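Local coordinates for avidin-related protein 4/5 (PDB 1Y55) that binds biotin with high affinity, as a four-subunit, thermostable member of the avidin family, at residues L14-T19 with G31-V37; K88-T93 with N116-R120. The protein carries 1 engineered substitution. All coordinates share one frame; numbering follows the deposited sequence. Where two conformers were deposited one is given.

How the interactions relate
Following the chain from its N terminus, interaction 1 comes first: residues 14-19 meet 31-37 and close the beta hairpin of strands 17-20 and 28-34. Interaction 2 opens much later, where 88-93 pairs with 116-120 and joins strand 89-98 to strand 111-120, the last of the barrel. The two loops follow one another without nesting or crossing. They nevertheless belong to the same closed antiparallel barrel and touch inside it: the end of Met18 packs on Leu91 and Phe118, the Tyr33 hydroxyl touches the rim of Phe118 at CZ, and Leu14 reaches the amide of Asn116. Both contacts supply hydrogen bonds to the ureido ring of the same biotin.

Interaction 1. Residues L14-T19 with G31-V37; sequences LGSIMT and GTYLTAV. With BTN (biotin), chain C.
The beta hairpin of strands 17-20 and 28-34 carries one wall of the biotin pocket, where Ser16 and Tyr33 converge on the ligand's ureido oxygen. Ser16 OG and Tyr33 OH each donate to BTN O3 at 2.7 Å, the oxygen lying at the edge of the tyrosine ring and near its plane. The serine hydroxyl also accepts a nearly straight bond from Ala36 N (2.9 Å, 167°), which leaves its proton for biotin. Beside it Thr35 OG1, turned anti to its own nitrogen (chi1 -177°), takes the hydrogen of BTN N2 at 2.9 Å and donates its own hydrogen to Val37 O at 2.6 Å. Leu14 CD1 and Val37 CG2 meet at 4.1 Å and border the same ureido ring.

Behind the pocket the strands run antiparallel, with paired backbone bonds between Ile17 and Leu34 and between Thr19 and Thr32. Met18 CB rests obliquely on Tyr33 CD2 at 3.6 Å, and its sulfur makes a Met-aromatic contact. On the other face, Thr19 and Thr32 lie side by side, their hydroxyls bridged by a water; Lys9 also bonds Thr19 OG1. Asn12 ND2, from strand 8-12, also bonds biotin, as in avidin probably at the ureido oxygen. Donors converging on one carbonyl oxygen would probably polarise the ureido group, drawing negative charge onto O3.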
# COMPACT_ATOMS: atom_id res chain seq x y z
N LEU A 14 -10.40 -1.69 15.26
CA LEU A 14 -9.38 -1.88 16.28
C LEU A 14 -9.79 -1.29 17.62
O LEU A 14 -9.06 -1.44 18.60
CB LEU A 14 -8.05 -1.26 15.84
CG LEU A 14 -7.47 -1.76 14.52
CD1 LEU A 14 -6.21 -0.98 14.14
CD2 LEU A 14 -7.19 -3.24 14.57
N GLY A 15 -10.92 -0.59 17.67
CA GLY A 15 -11.39 0.07 18.87
C GLY A 15 -10.98 1.53 18.99
O GLY A 15 -11.32 2.18 19.97
N SER A 16 -10.23 2.07 18.03
CA SER A 16 -9.86 3.48 18.07
C SER A 16 -11.09 4.35 17.93
O SER A 16 -12.07 3.94 17.33
CB SER A 16 -8.88 3.78 16.95
OG SER A 16 -7.73 2.98 17.08
N ILE A 17 -11.01 5.56 18.47
CA ILE A 17 -12.09 6.54 18.40
C ILE A 17 -11.59 7.80 17.73
O ILE A 17 -10.51 8.27 18.03
CB ILE A 17 -12.62 6.89 19.80
CG1 ILE A 17 -13.14 5.65 20.49
CG2 ILE A 17 -13.69 7.98 19.72
CD1 ILE A 17 -13.55 5.91 21.92
N MET A 18 -12.38 8.38 16.84
CA MET A 18 -12.06 9.71 16.38
C MET A 18 -13.31 10.58 16.43
O MET A 18 -14.44 10.12 16.29
CB MET A 18 -11.43 9.75 15.01
CG MET A 18 -12.31 9.25 13.97
SD MET A 18 -11.51 9.54 12.28
CE MET A 18 -12.83 8.97 11.28
N THR A 19 -13.06 11.86 16.63
CA THR A 19 -14.09 12.86 16.73
C THR A 19 -13.77 13.94 15.72
O THR A 19 -12.71 14.53 15.75
CB THR A 19 -14.10 13.46 18.13
OG1 THR A 19 -14.22 12.40 19.10
CG2 THR A 19 -15.34 14.34 18.33
N GLY A 31 -10.23 17.52 13.91
CA GLY A 31 -10.73 16.60 14.89
C GLY A 31 -9.62 16.04 15.75
O GLY A 31 -8.50 16.53 15.76
N THR A 32 -9.97 15.00 16.48
CA THR A 32 -9.02 14.29 17.33
C THR A 32 -9.16 12.79 17.10
O THR A 32 -10.19 12.29 16.67
CB THR A 32 -9.22 14.60 18.81
OG1 THR A 32 -10.52 14.14 19.20
CG2 THR A 32 -9.15 16.09 19.11
N TYR A 33 -8.07 12.09 17.41
CA TYR A 33 -7.97 10.67 17.18
C TYR A 33 -7.34 10.04 18.42
O TYR A 33 -6.25 10.45 18.82
CB TYR A 33 -7.10 10.39 15.94
CG TYR A 33 -7.32 9.04 15.31
CD1 TYR A 33 -6.80 7.88 15.86
CD2 TYR A 33 -8.05 8.92 14.14
CE1 TYR A 33 -7.00 6.63 15.27
CE2 TYR A 33 -8.25 7.68 13.54
CZ TYR A 33 -7.73 6.55 14.12
OH TYR A 33 -7.98 5.35 13.49
N LEU A 34 -8.03 9.06 19.00
CA LEU A 34 -7.52 8.29 20.14
C LEU A 34 -7.31 6.86 19.63
O LEU A 34 -8.26 6.09 19.48
CB LEU A 34 -8.48 8.33 21.33
CG LEU A 34 -7.94 7.68 22.59
CD1 LEU A 34 -6.68 8.37 23.09
CD2 LEU A 34 -9.00 7.69 23.67
N THR A 35 -6.06 6.53 19.30
CA THR A 35 -5.77 5.20 18.82
C THR A 35 -5.81 4.18 19.95
O THR A 35 -5.36 4.46 21.06
CB THR A 35 -4.44 5.14 18.06
OG1 THR A 35 -4.28 3.80 17.56
CG2 THR A 35 -3.23 5.51 18.93
N ALA A 36 -6.35 3.00 19.66
CA ALA A 36 -6.35 1.91 20.63
C ALA A 36 -5.00 1.21 20.71
O ALA A 36 -4.71 0.55 21.71
CB ALA A 36 -7.42 0.90 20.27
N VAL A 37 -4.21 1.32 19.64
CA VAL A 37 -2.95 0.59 19.47
C VAL A 37 -1.85 1.55 19.04
O VAL A 37 -2.09 2.58 18.41
CB VAL A 37 -3.07 -0.57 18.44
CG1 VAL A 37 -4.04 -1.64 18.95
CG2 VAL A 37 -3.51 -0.06 17.07
C11 BTN C . 2.45 5.35 16.72
O11 BTN C . 2.39 3.99 16.89
O12 BTN C . 3.55 6.00 16.90
C10 BTN C . 1.27 6.12 16.32
C9 BTN C . -0.04 5.39 16.40
C8 BTN C . -0.36 4.62 15.12
C7 BTN C . -1.71 3.90 15.23
C2 BTN C . -2.17 3.26 13.89
S1 BTN C . -2.66 4.41 12.63
C6 BTN C . -3.25 3.02 11.65
C5 BTN C . -3.96 2.09 12.64
N1 BTN C . -5.35 2.44 12.86
C3 BTN C . -5.55 2.83 14.11
O3 BTN C . -6.73 3.21 14.57
N2 BTN C . -4.44 2.78 14.83
C4 BTN C . -3.33 2.27 14.04
O HOH W 1 -11.64 11.48 19.54

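Interaction 2. Residues K88-T93 with N116-R120; sequences KEVLKT and NNFTR. With BTN (biotin), chain C.
Glu89 and Arg120 approach at a slant, carboxylate and guanidinium planes 42° apart, and a single oxygen takes the whole grip. Arg120 comes side-on, its NE reaching Glu89 OE1 at 2.6 Å and NH1 the same atom at 2.7 Å in a salt bridge. That oxygen uses its syn lone pair for NH1 and meets NE nearly along its C-O axis. The guanidinium also donates to the carbonyls of Ser5 and Thr7, which would hold its plane against the N-terminal segment. Close by, a water joins Glu89 O to Arg120 N where the two strands have spread apart.

Leu91 and Phe118 cross on the barrel's inner face, CB to CB at 3.9 Å, above a hydrogen-bonded backbone pair. The phenylalanine ring turns its edge to Thr93, whose OG1 lies in the ring plane, 3.6 Å from Phe118 CE2. Strands 89-98 and 111-120, which carry these residues, are the seventh and eighth of the avidin-type antiparallel beta barrel, and strand 8-12 lies on the far side of the eighth. Trp10 and Leu6 border Leu91.

With OG1 held between its backbone nitrogen and carbonyl carbon (chi1 75°), Thr93 donates to Asn116 O at 2.7 Å, an oxygen that also accepts from Thr93 N. Asn116 itself sends OD1 to BTN N1 at 2.8 Å, while its ND2 is held by Asn13 OD1.

On the outer face Lys92 bends at chi2 and chi3, so that NZ donates to Asn117 OD1 at 2.8 Å from above the amide's carbonyl plane rather than along a lone pair. The same ammonium is bonded to Tyr115 OH of the fourth subunit, and Asp107 of the third subunit packs against the lysine.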
# COMPACT_ATOMS: atom_id res chain seq x y z
N LYS A 88 -27.64 3.81 7.42
CA LYS A 88 -26.46 3.63 8.25
C LYS A 88 -25.18 3.96 7.48
O LYS A 88 -25.04 3.61 6.31
CB LYS A 88 -26.38 2.20 8.76
CG LYS A 88 -25.30 1.97 9.80
CD LYS A 88 -25.32 0.52 10.26
CE LYS A 88 -24.63 -0.39 9.26
NZ LYS A 88 -23.19 -0.63 9.59
N GLU A 89 -24.26 4.64 8.16
CA GLU A 89 -23.03 5.12 7.55
C GLU A 89 -21.82 4.29 7.97
O GLU A 89 -21.67 3.92 9.13
CB GLU A 89 -22.80 6.58 7.91
CG GLU A 89 -23.87 7.46 7.28
CD GLU A 89 -23.83 8.91 7.69
OE1 GLU A 89 -23.25 9.22 8.72
OE2 GLU A 89 -24.40 9.75 6.98
N VAL A 90 -20.97 4.00 7.01
CA VAL A 90 -19.70 3.31 7.24
C VAL A 90 -18.62 4.09 6.52
O VAL A 90 -18.80 4.49 5.37
CB VAL A 90 -19.74 1.85 6.70
CG1 VAL A 90 -18.36 1.18 6.79
CG2 VAL A 90 -20.78 1.01 7.43
N LEU A 91 -17.49 4.28 7.18
CA LEU A 91 -16.28 4.75 6.50
C LEU A 91 -15.41 3.55 6.19
O LEU A 91 -14.99 2.83 7.11
CB LEU A 91 -15.46 5.74 7.32
CG LEU A 91 -16.21 6.87 8.00
CD1 LEU A 91 -15.24 7.76 8.76
CD2 LEU A 91 -17.02 7.68 7.00
N LYS A 92 -15.11 3.34 4.91
CA LYS A 92 -14.13 2.35 4.49
C LYS A 92 -12.85 3.12 4.20
O LYS A 92 -12.86 4.06 3.41
CB LYS A 92 -14.61 1.63 3.22
CG LYS A 92 -15.88 0.82 3.40
CD LYS A 92 -15.68 -0.41 4.27
CE LYS A 92 -14.95 -1.53 3.53
NZ LYS A 92 -14.78 -2.73 4.37
N THR A 93 -11.76 2.76 4.87
CA THR A 93 -10.50 3.47 4.73
C THR A 93 -9.31 2.55 4.57
O THR A 93 -9.31 1.38 4.99
CB THR A 93 -10.21 4.41 5.94
OG1 THR A 93 -9.80 3.66 7.09
CG2 THR A 93 -11.40 5.25 6.31
N ASN A 116 -9.00 0.31 7.79
CA ASN A 116 -9.87 0.45 8.94
C ASN A 116 -11.29 0.73 8.48
O ASN A 116 -11.51 1.58 7.63
CB ASN A 116 -9.46 1.60 9.88
CG ASN A 116 -8.36 1.24 10.87
OD1 ASN A 116 -7.35 1.94 10.95
ND2 ASN A 116 -8.59 0.22 11.69
N ASN A 117 -12.24 0.06 9.12
CA ASN A 117 -13.66 0.32 8.92
C ASN A 117 -14.19 1.05 10.12
O ASN A 117 -13.94 0.63 11.25
CB ASN A 117 -14.36 -1.03 8.73
CG ASN A 117 -13.75 -1.83 7.57
OD1 ASN A 117 -13.57 -1.29 6.51
ND2 ASN A 117 -13.42 -3.10 7.79
N PHE A 118 -14.88 2.17 9.90
CA PHE A 118 -15.42 2.98 10.99
C PHE A 118 -16.94 3.00 10.92
O PHE A 118 -17.54 3.07 9.84
CB PHE A 118 -14.97 4.46 10.92
CG PHE A 118 -13.48 4.71 11.07
CD1 PHE A 118 -12.97 5.26 12.25
CD2 PHE A 118 -12.59 4.47 10.04
CE1 PHE A 118 -11.62 5.56 12.39
CE2 PHE A 118 -11.24 4.76 10.18
CZ PHE A 118 -10.75 5.31 11.35
N THR A 119 -17.56 2.99 12.10
CA THR A 119 -18.99 3.23 12.24
C THR A 119 -19.21 4.26 13.34
O THR A 119 -18.33 4.54 14.14
CB THR A 119 -19.74 1.93 12.56
OG1 THR A 119 -19.19 1.32 13.73
CG2 THR A 119 -19.62 0.90 11.42
N ARG A 120 -20.39 4.85 13.35
CA ARG A 120 -20.67 5.94 14.28
C ARG A 120 -20.78 5.46 15.71
O ARG A 120 -21.29 4.38 15.99
CB ARG A 120 -21.95 6.69 13.88
CG ARG A 120 -21.77 7.57 12.65
CD ARG A 120 -22.90 8.57 12.47
NE ARG A 120 -22.77 9.39 11.27
CZ ARG A 120 -22.02 10.49 11.15
NH1 ARG A 120 -22.00 11.17 10.02
NH2 ARG A 120 -21.25 10.91 12.15
C11 BTN C . 2.45 5.35 16.72
O11 BTN C . 2.39 3.99 16.89
O12 BTN C . 3.55 6.00 16.90
C10 BTN C . 1.27 6.12 16.32
C9 BTN C . -0.04 5.39 16.40
C8 BTN C . -0.36 4.62 15.12
C7 BTN C . -1.71 3.90 15.23
C2 BTN C . -2.17 3.26 13.89
S1 BTN C . -2.66 4.41 12.63
C6 BTN C . -3.25 3.02 11.65
C5 BTN C . -3.96 2.09 12.64
N1 BTN C . -5.35 2.44 12.86
C3 BTN C . -5.55 2.83 14.11
O3 BTN C . -6.73 3.21 14.57
N2 BTN C . -4.44 2.78 14.83
C4 BTN C . -3.33 2.27 14.04
O HOH W 2 -22.56 3.82 11.65
O HOH W 3 -11.49 -0.45 4.99